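PDB 5B04: translation initiation factor eIF2B subunit delta from Schizosaccharomyces pombe, which forms part of the decameric eIF2B complex, which catalyses the exchange of GDP for GTP on the gamma subunit of eIF2. Local coordinates for residues T262-G268 and G291-R295. Numbering follows the deposited sequence.
Sequences TEKIQDG and GKKFR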
ATOM      1  N   THR G 262      18.731  29.951  -8.280  1.00 76.67           N
ATOM      2  CA  THR G 262      19.680  30.617  -7.393  1.00 64.07           C
ATOM      3  C   THR G 262      19.007  31.655  -6.499  1.00 76.21           C
ATOM      4  O   THR G 262      19.359  31.804  -5.330  1.00 84.18           O
ATOM      5  CB  THR G 262      20.806  31.303  -8.195  1.00 66.06           C
ATOM      6  OG1 THR G 262      21.440  30.341  -9.047  1.00 67.45           O
ATOM      7  CG2 THR G 262      21.845  31.907  -7.262  1.00 74.85           C
ATOM      8  N   GLU G 263      18.028  32.366  -7.050  1.00 83.43           N
ATOM      9  CA  GLU G 263      17.352  33.421  -6.304  1.00 95.89           C
ATOM     10  C   GLU G 263      16.411  32.860  -5.242  1.00 88.38           C
ATOM     11  O   GLU G 263      15.861  33.607  -4.432  1.00 95.91           O
ATOM     12  CB  GLU G 263      16.589  34.342  -7.256  1.00 94.39           C
ATOM     13  CG  GLU G 263      17.494  35.124  -8.196  1.00106.97           C
ATOM     14  CD  GLU G 263      18.512  35.972  -7.453  1.00130.01           C
ATOM     15  OE1 GLU G 263      18.151  36.573  -6.418  1.00130.99           O
ATOM     16  OE2 GLU G 263      19.677  36.032  -7.900  1.00122.57           O
ATOM     17  N   LYS G 264      16.227  31.544  -5.246  1.00 89.43           N
ATOM     18  CA  LYS G 264      15.457  30.883  -4.201  1.00 88.22           C
ATOM     19  C   LYS G 264      16.355  30.542  -3.019  1.00 78.34           C
ATOM     20  O   LYS G 264      15.875  30.207  -1.937  1.00 72.16           O
ATOM     21  CB  LYS G 264      14.776  29.624  -4.739  1.00 77.49           C
ATOM     22  CG  LYS G 264      13.420  29.892  -5.367  1.00 75.44           C
ATOM     23  CD  LYS G 264      12.511  30.610  -4.381  1.00 75.20           C
ATOM     24  CE  LYS G 264      11.152  30.905  -4.986  1.00 63.64           C
ATOM     25  NZ  LYS G 264      10.225  31.505  -3.985  1.00 66.33           N
ATOM     26  N   ILE G 265      17.664  30.638  -3.233  1.00 82.06           N
ATOM     27  CA  ILE G 265      18.637  30.398  -2.176  1.00 76.61           C
ATOM     28  C   ILE G 265      18.770  31.623  -1.277  1.00 71.40           C
ATOM     29  O   ILE G 265      18.941  32.744  -1.757  1.00 79.91           O
ATOM     30  CB  ILE G 265      20.020  30.035  -2.751  1.00 66.27           C
ATOM     31  CG1 ILE G 265      19.921  28.778  -3.616  1.00 71.59           C
ATOM     32  CG2 ILE G 265      21.033  29.840  -1.634  1.00 64.59           C
ATOM     33  CD1 ILE G 265      21.226  28.378  -4.263  1.00 71.13           C
ATOM     34  N   GLN G 266      18.686  31.401   0.030  1.00 65.94           N
ATOM     35  CA  GLN G 266      18.780  32.480   1.005  1.00 66.90           C
ATOM     36  C   GLN G 266      20.018  32.299   1.876  1.00 70.46           C
ATOM     37  O   GLN G 266      20.556  31.198   1.975  1.00 78.95           O
ATOM     38  CB  GLN G 266      17.516  32.525   1.863  1.00 64.71           C
ATOM     39  CG  GLN G 266      16.234  32.586   1.045  1.00 73.57           C
ATOM     40  CD  GLN G 266      15.097  31.807   1.677  1.00 92.02           C
ATOM     41  OE1 GLN G 266      15.075  31.593   2.890  1.00 91.84           O
ATOM     42  NE2 GLN G 266      14.149  31.372   0.854  1.00 83.91           N
ATOM     43  N   ASP G 267      20.473  33.381   2.501  1.00 75.10           N
ATOM     44  CA  ASP G 267      21.664  33.324   3.342  1.00 77.89           C
ATOM     45  C   ASP G 267      21.436  32.463   4.580  1.00 72.43           C
ATOM     46  O   ASP G 267      20.543  32.732   5.382  1.00 80.41           O
ATOM     47  CB  ASP G 267      22.102  34.731   3.757  1.00 91.84           C
ATOM     48  CG  ASP G 267      22.860  35.453   2.661  1.00 99.74           C
ATOM     49  OD1 ASP G 267      23.229  34.798   1.663  1.00 91.14           O
ATOM     50  OD2 ASP G 267      23.093  36.672   2.801  1.00104.20           O
ATOM     51  N   GLY G 268      22.254  31.426   4.725  1.00 64.91           N
ATOM     52  CA  GLY G 268      22.142  30.518   5.851  1.00 67.33           C
ATOM     53  C   GLY G 268      21.538  29.189   5.450  1.00 71.96           C
ATOM     54  O   GLY G 268      21.317  28.316   6.291  1.00 65.61           O
ATOM     55  N   GLY G 291      27.876  35.495  -4.326  1.00 68.32           N
ATOM     56  CA  GLY G 291      28.114  35.810  -2.930  1.00 76.10           C
ATOM     57  C   GLY G 291      26.972  35.455  -1.999  1.00 79.77           C
ATOM     58  O   GLY G 291      26.550  36.273  -1.181  1.00 80.45           O
ATOM     59  N   LYS G 292      26.469  34.231  -2.122  1.00 79.02           N
ATOM     60  CA  LYS G 292      25.447  33.730  -1.213  1.00 67.48           C
ATOM     61  C   LYS G 292      26.094  32.876  -0.128  1.00 78.76           C
ATOM     62  O   LYS G 292      26.938  32.028  -0.421  1.00 85.11           O
ATOM     63  CB  LYS G 292      24.393  32.921  -1.970  1.00 59.84           C
ATOM     64  CG  LYS G 292      23.609  33.719  -3.003  1.00 68.51           C
ATOM     65  CD  LYS G 292      22.140  33.819  -2.631  1.00 59.38           C
ATOM     66  CE  LYS G 292      21.318  34.398  -3.770  1.00 75.88           C
ATOM     67  NZ  LYS G 292      19.871  34.465  -3.427  1.00 85.32           N
ATOM     68  N   LYS G 293      25.706  33.107   1.121  1.00 78.88           N
ATOM     69  CA  LYS G 293      26.248  32.337   2.235  1.00 82.38           C
ATOM     70  C   LYS G 293      25.416  31.089   2.504  1.00 79.43           C
ATOM     71  O   LYS G 293      24.296  31.169   3.007  1.00 76.91           O
ATOM     72  CB  LYS G 293      26.332  33.191   3.500  1.00 90.63           C
ATOM     73  CG  LYS G 293      26.384  34.690   3.256  1.00 98.41           C
ATOM     74  CD  LYS G 293      26.071  35.450   4.533  1.00127.25           C
ATOM     75  CE  LYS G 293      26.881  34.900   5.698  1.00135.70           C
ATOM     76  NZ  LYS G 293      26.890  35.821   6.865  1.00115.67           N
ATOM     77  N   PHE G 294      25.981  29.934   2.172  1.00 80.25           N
ATOM     78  CA  PHE G 294      25.289  28.664   2.336  1.00 69.06           C
ATOM     79  C   PHE G 294      26.295  27.526   2.390  1.00 68.88           C
ATOM     80  O   PHE G 294      27.468  27.708   2.063  1.00 87.90           O
ATOM     81  CB  PHE G 294      24.302  28.438   1.188  1.00 63.97           C
ATOM     82  CG  PHE G 294      24.963  28.266  -0.150  1.00 53.69           C
ATOM     83  CD1 PHE G 294      25.351  29.370  -0.890  1.00 62.76           C
ATOM     84  CD2 PHE G 294      25.201  27.004  -0.666  1.00 59.34           C
ATOM     85  CE1 PHE G 294      25.963  29.218  -2.118  1.00 66.19           C
ATOM     86  CE2 PHE G 294      25.813  26.845  -1.895  1.00 63.80           C
ATOM     87  CZ  PHE G 294      26.193  27.954  -2.622  1.00 51.52           C
ATOM     88  N   ARG G 295      25.838  26.351   2.807  1.00 58.46           N
ATOM     89  CA  ARG G 295      26.665  25.156   2.733  1.00 63.45           C
ATOM     90  C   ARG G 295      25.885  24.028   2.070  1.00 66.22           C
ATOM     91  O   ARG G 295      24.654  24.005   2.108  1.00 56.81           O
ATOM     92  CB  ARG G 295      27.158  24.738   4.122  1.00 58.24           C
ATOM     93  CG  ARG G 295      26.071  24.434   5.135  1.00 60.77           C
ATOM     94  CD  ARG G 295      26.690  24.071   6.477  1.00 46.11           C
ATOM     95  NE  ARG G 295      25.694  23.885   7.527  1.00 46.37           N
ATOM     96  CZ  ARG G 295      25.294  22.699   7.975  1.00 57.22           C
ATOM     97  NH1 ARG G 295      25.807  21.588   7.463  1.00 44.66           N
ATOM     98  NH2 ARG G 295      24.382  22.624   8.936  1.00 55.82           N
TER
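The loop entering strand 269-274 meets the turn entering strand 294-300, at the N-terminal ends of the two parallel strands of a Rossmann-like beta-alpha-beta unit. Gly291, at positive phi, ends helix 278-289 in a Schellman motif and turns the chain back toward the sheet. Lys292 then extends across the end of helix 231-262, where Thr262 to Ile265 form a type I turn. Its ammonium group reaches the first and last carbonyl oxygens of this turn, with a hydrogen bond of 2.6 Å from Lys292 NZ to Ile265 O and a weak one of 3.3 Å to Thr262 O; Glu263 adds a nearby negative charge without forming a salt bridge. Lys293 bonds through its backbone: its amide donates to the Asp267 carboxylate (N to OD1, 3.0 Å), and Gly268, whose phi of 106° suits a residue lacking CB, donates a nearly linear hydrogen bond from its N to Lys293 O at 2.7 Å. Phe294 turns into the interior, its ring touching Ile265 obliquely, and both side chains pack on Ile271 and on Ala287 of helix 278-289. With Arg295 the pairing passes to strand 269-274 itself, through backbone hydrogen bonds to Asp269 and Ile271, while its NH1 forms a salt bridge with Glu335 OE1.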